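Steely1 (PDB 2H84) makes acylpyrones in vitro through its C-terminal type III polyketide synthase domain, a homodimeric chalcone-synthase-like enzyme that extends and cyclises polyketide chains. Local coordinates at the interface of chains A and B. Residues are numbered along the deposited sequence; one frame, centred on the assembly and turned at random. Chains: chain A/B, Steely1.

Contact 1: the interface of chains A and B. Residues chain A 145-150; chain B 155, 165-166, 234.
This polar patch of the homodimer interface joins the start of strand 148-153 of chain A, and the loop before it, to helix 159-171 and strand 227-236 of chain B. Amide-to-backbone hydrogen bonds form one group. The side-chain amide of B:Asn234 reads the chain A backbone with both ends. B:Asn234 ND2 donates to A:Val147 O at 3.0 Å, approaching from above the carbonyl plane. B:Asn234 OD1 accepts from A:Arg149 N at 3.0 Å, in the plane of its own carbonyl. CG of B:Asn234 sits in the crowded position between backbone N and carbonyl carbon (chi1 76°). Water 1 links B:Asn234 N to A:Asp146 O.

The charged group centres on B:Arg165. CG is anti to the backbone N (chi1 180°), and the chain bends at chi3. The guanidinium grips A:Arg149 O end-on with two nitrogens. B:Arg165 NH2 donates to a lone pair of A:Arg149 O at 2.9 Å, in the carbonyl plane, while NH1 comes from above that plane. B:Arg165 NH1 also makes a salt bridge to A:Glu148 OE1 at 3.3 Å; OE1 accepts through its anti lone pair. The two side chains run past each other in opposite directions, with carboxylate and guanidinium planes 84° apart. This carboxylate probably helps balance the arginine charge.

Apolar packing is slight. The methyl CE of B:Met155 lies over one face of the A:Arg149 guanidinium, towards the rim, 3.7 Å from NH2.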
loop_
_atom_site.group_PDB
_atom_site.type_symbol
_atom_site.label_atom_id
_atom_site.label_comp_id
_atom_site.label_asym_id
_atom_site.label_seq_id
_atom_site.Cartn_x
_atom_site.Cartn_y
_atom_site.Cartn_z
ATOM N N LYS A 145 -20.938 0.676 1.596
ATOM C CA LYS A 145 -20.198 1.868 1.176
ATOM C C LYS A 145 -19.214 2.327 2.250
ATOM O O LYS A 145 -18.250 3.035 1.957
ATOM C CB LYS A 145 -21.168 3.013 0.897
ATOM C CG LYS A 145 -21.965 3.370 2.138
ATOM C CD LYS A 145 -22.824 4.609 2.004
ATOM C CE LYS A 145 -23.598 4.818 3.303
ATOM N NZ LYS A 145 -24.440 6.039 3.289
ATOM N N ASP A 146 -19.465 1.936 3.494
ATOM C CA ASP A 146 -18.605 2.329 4.604
ATOM C C ASP A 146 -17.500 1.320 4.919
ATOM O O ASP A 146 -16.627 1.598 5.743
ATOM C CB ASP A 146 -19.458 2.568 5.857
ATOM C CG ASP A 146 -19.885 4.024 6.019
ATOM O OD1 ASP A 146 -20.145 4.704 5.002
ATOM O OD2 ASP A 146 -19.966 4.480 7.181
ATOM N N VAL A 147 -17.540 0.156 4.274
ATOM C CA VAL A 147 -16.532 -0.874 4.504
ATOM C C VAL A 147 -15.153 -0.213 4.545
ATOM O O VAL A 147 -14.851 0.662 3.733
ATOM C CB VAL A 147 -16.572 -1.959 3.388
ATOM C CG1 VAL A 147 -16.139 -1.365 2.066
ATOM C CG2 VAL A 147 -15.688 -3.141 3.761
ATOM N N GLU A 148 -14.331 -0.624 5.507
ATOM C CA GLU A 148 -12.996 -0.060 5.670
ATOM C C GLU A 148 -12.000 -0.523 4.612
ATOM O O GLU A 148 -11.857 -1.726 4.361
ATOM C CB GLU A 148 -12.474 -0.361 7.078
ATOM C CG GLU A 148 -13.141 0.501 8.132
ATOM C CD GLU A 148 -12.571 0.312 9.528
ATOM O OE1 GLU A 148 -11.327 0.337 9.687
ATOM O OE2 GLU A 148 -13.385 0.153 10.465
ATOM N N ARG A 149 -11.321 0.450 3.995
ATOM C CA ARG A 149 -10.342 0.173 2.942
ATOM C C ARG A 149 -8.883 0.152 3.408
ATOM O O ARG A 149 -8.476 0.931 4.270
ATOM C CB ARG A 149 -10.453 1.189 1.802
ATOM C CG ARG A 149 -11.818 1.805 1.594
ATOM C CD ARG A 149 -12.001 2.287 0.150
ATOM N NE ARG A 149 -10.804 2.876 -0.461
ATOM C CZ ARG A 149 -10.239 4.023 -0.090
ATOM N NH1 ARG A 149 -10.746 4.737 0.911
ATOM N NH2 ARG A 149 -9.169 4.465 -0.739
ATOM N N VAL A 150 -8.108 -0.748 2.806
ATOM C CA VAL A 150 -6.686 -0.915 3.097
ATOM C C VAL A 150 -5.953 -1.225 1.792
ATOM O O VAL A 150 -6.238 -2.238 1.162
ATOM C CB VAL A 150 -6.448 -2.085 4.071
ATOM C CG1 VAL A 150 -4.972 -2.220 4.366
ATOM C CG2 VAL A 150 -7.212 -1.859 5.344
ATOM N N MET B 155 -3.207 5.533 -1.648
ATOM C CA MET B 155 -4.514 5.890 -1.107
ATOM C C MET B 155 -4.815 7.370 -1.277
ATOM O O MET B 155 -5.942 7.823 -1.057
ATOM C CB MET B 155 -4.642 5.490 0.361
ATOM C CG MET B 155 -4.668 3.988 0.557
ATOM S SD MET B 155 -5.260 3.457 2.171
ATOM C CE MET B 155 -6.914 3.037 1.784
ATOM N N ARG B 165 -6.411 4.922 11.153
ATOM C CA ARG B 165 -7.483 3.931 11.240
ATOM C C ARG B 165 -6.921 2.507 11.275
ATOM O O ARG B 165 -7.161 1.765 12.228
ATOM C CB ARG B 165 -8.440 4.111 10.048
ATOM C CG ARG B 165 -9.603 3.142 9.997
ATOM C CD ARG B 165 -10.675 3.614 9.029
ATOM N NE ARG B 165 -10.174 3.880 7.677
ATOM C CZ ARG B 165 -9.749 2.954 6.818
ATOM N NH1 ARG B 165 -9.754 1.668 7.156
ATOM N NH2 ARG B 165 -9.326 3.319 5.613
ATOM N N THR B 166 -6.174 2.126 10.245
ATOM C CA THR B 166 -5.601 0.796 10.209
ATOM C C THR B 166 -4.663 0.523 11.394
ATOM O O THR B 166 -4.715 -0.555 11.987
ATOM C CB THR B 166 -4.852 0.561 8.908
ATOM O OG1 THR B 166 -5.742 0.785 7.812
ATOM C CG2 THR B 166 -4.349 -0.865 8.846
ATOM N N ASN B 234 -14.794 5.502 7.455
ATOM C CA ASN B 234 -14.508 5.954 6.109
ATOM C C ASN B 234 -15.749 5.735 5.246
ATOM O O ASN B 234 -16.578 4.867 5.534
ATOM C CB ASN B 234 -13.254 5.257 5.536
ATOM C CG ASN B 234 -13.493 3.812 5.085
ATOM O OD1 ASN B 234 -12.543 3.102 4.768
ATOM N ND2 ASN B 234 -14.745 3.378 5.049
HETATM O O HOH W 1 -16.386 2.697 8.091
#

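Contact 2: the interface of chains A and B. Residues chain A 88, 128-130, 248, 253; chain B 128, 154, 246, 248, 253.
Aliphatic tips and indole edges meet here across the two-fold axis of the homodimer. At the centre A:Leu248 and B:Leu248 reach towards each other tip to tip, their CD1 methyls 3.5 Å apart. Both have CG anti to the backbone N (chi1 173°). A:Ile128 and B:Ile128 also point tip to tip, through their CD1 atoms. In each, CG1 is anti to the carbonyl carbon and CG2 anti to the backbone N (chi1 -54° in A:Ile128, -57° in B:Ile128). This sends the CG1-CD1 branch towards its twin and turns CG2 to the partner tryptophan.

A:Ile128 crosses B:Leu154 at about a right angle. Both B:Leu154 methyls lie against its CG2 and CD1 branches; B:Leu154 CD1 is 3.5 Å from A:Ile128 CD1. The CG2 of each Ile128 meets the six-membered end of the partner Trp253. For A:Trp253, B:Ile128 CG2 lies at the ring edge, in plane, 3.9 Å from CZ3. CD1 of Leu248 from the same chain covers one face of each Trp253 indole, towards the rim.

A:Ile130 and B:Trp246 lie side by side, pointing the same way. The CD1 methyl of A:Ile130 touches the five-membered ring of B:Trp246 at its edge, in plane.

A:Asn88 crosses B:Leu248 at about a right angle, with its CG near the leucine CD2. Its OD1 accepts from A:Ile128 N at 3.0 Å, which helps fix the amide. Waters supply polar links. Water 3 joins A:Asn88 ND2 to B:Leu248 O, water 4 joins A:Ile128 O to B:Leu248 N, and water 2 joins A:Ile130 O to B:Trp246 N.

The patch gives the dimer a hydrophobic seam, with water bridges from main-chain and A:Asn88 side-chain groups alongside it.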
loop_
_atom_site.group_PDB
_atom_site.type_symbol
_atom_site.label_atom_id
_atom_site.label_comp_id
_atom_site.label_asym_id
_atom_site.label_seq_id
_atom_site.Cartn_x
_atom_site.Cartn_y
_atom_site.Cartn_z
ATOM N N ASN A 88 0.658 0.157 -18.144
ATOM C CA ASN A 88 -0.139 0.524 -16.985
ATOM C C ASN A 88 -1.583 0.810 -17.361
ATOM O O ASN A 88 -2.495 0.526 -16.585
ATOM C CB ASN A 88 0.458 1.739 -16.285
ATOM C CG ASN A 88 -0.154 1.977 -14.919
ATOM O OD1 ASN A 88 -0.028 1.148 -14.018
ATOM N ND2 ASN A 88 -0.822 3.115 -14.760
ATOM N N ILE A 128 -0.208 0.602 -11.102
ATOM C CA ILE A 128 -0.758 1.631 -10.221
ATOM C C ILE A 128 -2.150 2.083 -10.639
ATOM O O ILE A 128 -2.325 2.661 -11.711
ATOM C CB ILE A 128 0.166 2.871 -10.183
ATOM C CG1 ILE A 128 1.589 2.450 -9.805
ATOM C CG2 ILE A 128 -0.369 3.894 -9.196
ATOM C CD1 ILE A 128 1.692 1.768 -8.452
ATOM N N ILE A 129 -3.134 1.818 -9.784
ATOM C CA ILE A 129 -4.515 2.199 -10.049
ATOM C C ILE A 129 -5.056 3.078 -8.931
ATOM O O ILE A 129 -5.107 2.666 -7.771
ATOM C CB ILE A 129 -5.438 0.981 -10.135
ATOM C CG1 ILE A 129 -4.977 0.047 -11.242
ATOM C CG2 ILE A 129 -6.857 1.430 -10.397
ATOM C CD1 ILE A 129 -5.884 -1.156 -11.427
ATOM N N ILE A 130 -5.471 4.287 -9.285
ATOM C CA ILE A 130 -6.031 5.221 -8.314
ATOM C C ILE A 130 -7.331 5.791 -8.868
ATOM O O ILE A 130 -7.359 6.327 -9.969
ATOM C CB ILE A 130 -5.072 6.385 -8.041
ATOM C CG1 ILE A 130 -3.800 5.862 -7.356
ATOM C CG2 ILE A 130 -5.783 7.454 -7.221
ATOM C CD1 ILE A 130 -2.697 6.908 -7.181
ATOM N N LEU A 248 10.485 2.062 -11.537
ATOM C CA LEU A 248 9.511 2.743 -12.379
ATOM C C LEU A 248 10.260 3.649 -13.334
ATOM O O LEU A 248 10.935 4.580 -12.907
ATOM C CB LEU A 248 8.559 3.583 -11.526
ATOM C CG LEU A 248 7.593 4.485 -12.304
ATOM C CD1 LEU A 248 6.491 3.662 -12.955
ATOM C CD2 LEU A 248 6.991 5.495 -11.352
ATOM N N TRP A 253 8.440 -0.889 -16.250
ATOM C CA TRP A 253 9.132 -1.271 -15.026
ATOM C C TRP A 253 10.449 -1.987 -15.313
ATOM O O TRP A 253 10.478 -2.955 -16.080
ATOM C CB TRP A 253 8.274 -2.188 -14.174
ATOM C CG TRP A 253 6.967 -1.624 -13.773
ATOM C CD1 TRP A 253 5.813 -1.638 -14.490
ATOM C CD2 TRP A 253 6.689 -0.903 -12.575
ATOM N NE1 TRP A 253 4.827 -0.960 -13.818
ATOM C CE2 TRP A 253 5.338 -0.496 -12.637
ATOM C CE3 TRP A 253 7.452 -0.557 -11.454
ATOM C CZ2 TRP A 253 4.729 0.244 -11.623
ATOM C CZ3 TRP A 253 6.847 0.181 -10.442
ATOM C CH2 TRP A 253 5.495 0.575 -10.536
ATOM N N ILE B 128 7.106 5.883 -6.316
ATOM C CA ILE B 128 7.212 4.453 -6.095
ATOM C C ILE B 128 8.618 4.034 -5.710
ATOM O O ILE B 128 9.565 4.223 -6.473
ATOM C CB ILE B 128 6.815 3.671 -7.345
ATOM C CG1 ILE B 128 5.394 4.057 -7.769
ATOM C CG2 ILE B 128 6.901 2.185 -7.059
ATOM C CD1 ILE B 128 4.350 3.846 -6.673
ATOM N N LEU B 154 -0.763 4.395 -2.353
ATOM C CA LEU B 154 -1.741 4.660 -3.400
ATOM C C LEU B 154 -3.134 5.003 -2.866
ATOM O O LEU B 154 -4.139 4.793 -3.556
ATOM C CB LEU B 154 -1.825 3.462 -4.361
ATOM C CG LEU B 154 -0.497 3.006 -4.969
ATOM C CD1 LEU B 154 -0.757 1.952 -6.026
ATOM C CD2 LEU B 154 0.218 4.181 -5.582
ATOM N N TRP B 246 -4.815 10.906 -10.898
ATOM C CA TRP B 246 -3.396 10.844 -10.598
ATOM C C TRP B 246 -2.920 9.655 -11.433
ATOM O O TRP B 246 -2.735 8.554 -10.913
ATOM C CB TRP B 246 -3.150 10.570 -9.105
ATOM C CG TRP B 246 -1.696 10.668 -8.678
ATOM C CD1 TRP B 246 -0.955 9.696 -8.063
ATOM C CD2 TRP B 246 -0.845 11.812 -8.796
ATOM N NE1 TRP B 246 0.315 10.156 -7.808
ATOM C CE2 TRP B 246 0.429 11.437 -8.254
ATOM C CE3 TRP B 246 -0.982 13.094 -9.354
ATOM C CZ2 TRP B 246 1.501 12.348 -8.181
ATOM C CZ3 TRP B 246 0.096 13.984 -9.289
ATOM C CH2 TRP B 246 1.327 13.594 -8.731
ATOM N N LEU B 248 -0.408 7.416 -13.892
ATOM C CA LEU B 248 0.998 7.129 -14.161
ATOM C C LEU B 248 1.243 7.118 -15.668
ATOM O O LEU B 248 0.764 6.233 -16.374
ATOM C CB LEU B 248 1.382 5.765 -13.595
ATOM C CG LEU B 248 2.783 5.266 -13.955
ATOM C CD1 LEU B 248 3.868 5.998 -13.132
ATOM C CD2 LEU B 248 2.853 3.773 -13.672
ATOM N N TRP B 253 3.245 11.919 -13.574
ATOM C CA TRP B 253 1.907 11.710 -13.057
ATOM C C TRP B 253 0.953 12.765 -13.614
ATOM O O TRP B 253 1.198 13.965 -13.491
ATOM C CB TRP B 253 1.913 11.788 -11.542
ATOM C CG TRP B 253 2.796 10.796 -10.913
ATOM C CD1 TRP B 253 4.105 10.955 -10.587
ATOM C CD2 TRP B 253 2.430 9.484 -10.497
ATOM N NE1 TRP B 253 4.585 9.820 -9.985
ATOM C CE2 TRP B 253 3.576 8.897 -9.921
ATOM C CE3 TRP B 253 1.243 8.740 -10.562
ATOM C CZ2 TRP B 253 3.569 7.607 -9.399
ATOM C CZ3 TRP B 253 1.234 7.463 -10.046
ATOM C CH2 TRP B 253 2.394 6.906 -9.473
HETATM O O HOH W 2 -6.316 8.586 -11.389
HETATM O O HOH W 3 -1.590 4.877 -16.805
HETATM O O HOH W 4 -2.278 5.490 -12.740
#

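The C-alpha centres of contact 1 and contact 2 are about 21 Å apart on the same dimer interface. They share no residue, but B:Leu154 of contact 2 directly precedes B:Met155 of contact 1, so one chain B loop runs between them. Contact 1 supplies mainly polar and charged links, and contact 2 mainly apolar packing. Each recurs with the chains exchanged. The centres of contact 1 and contact 2 lie about 23 and 17 Å from A:Cys157, the nucleophilic cysteine of this thiolase-fold family. B:Leu154 and B:Met155 lie just before B:Cys157, so packing against chain A may help steady the loop that carries the nucleophile.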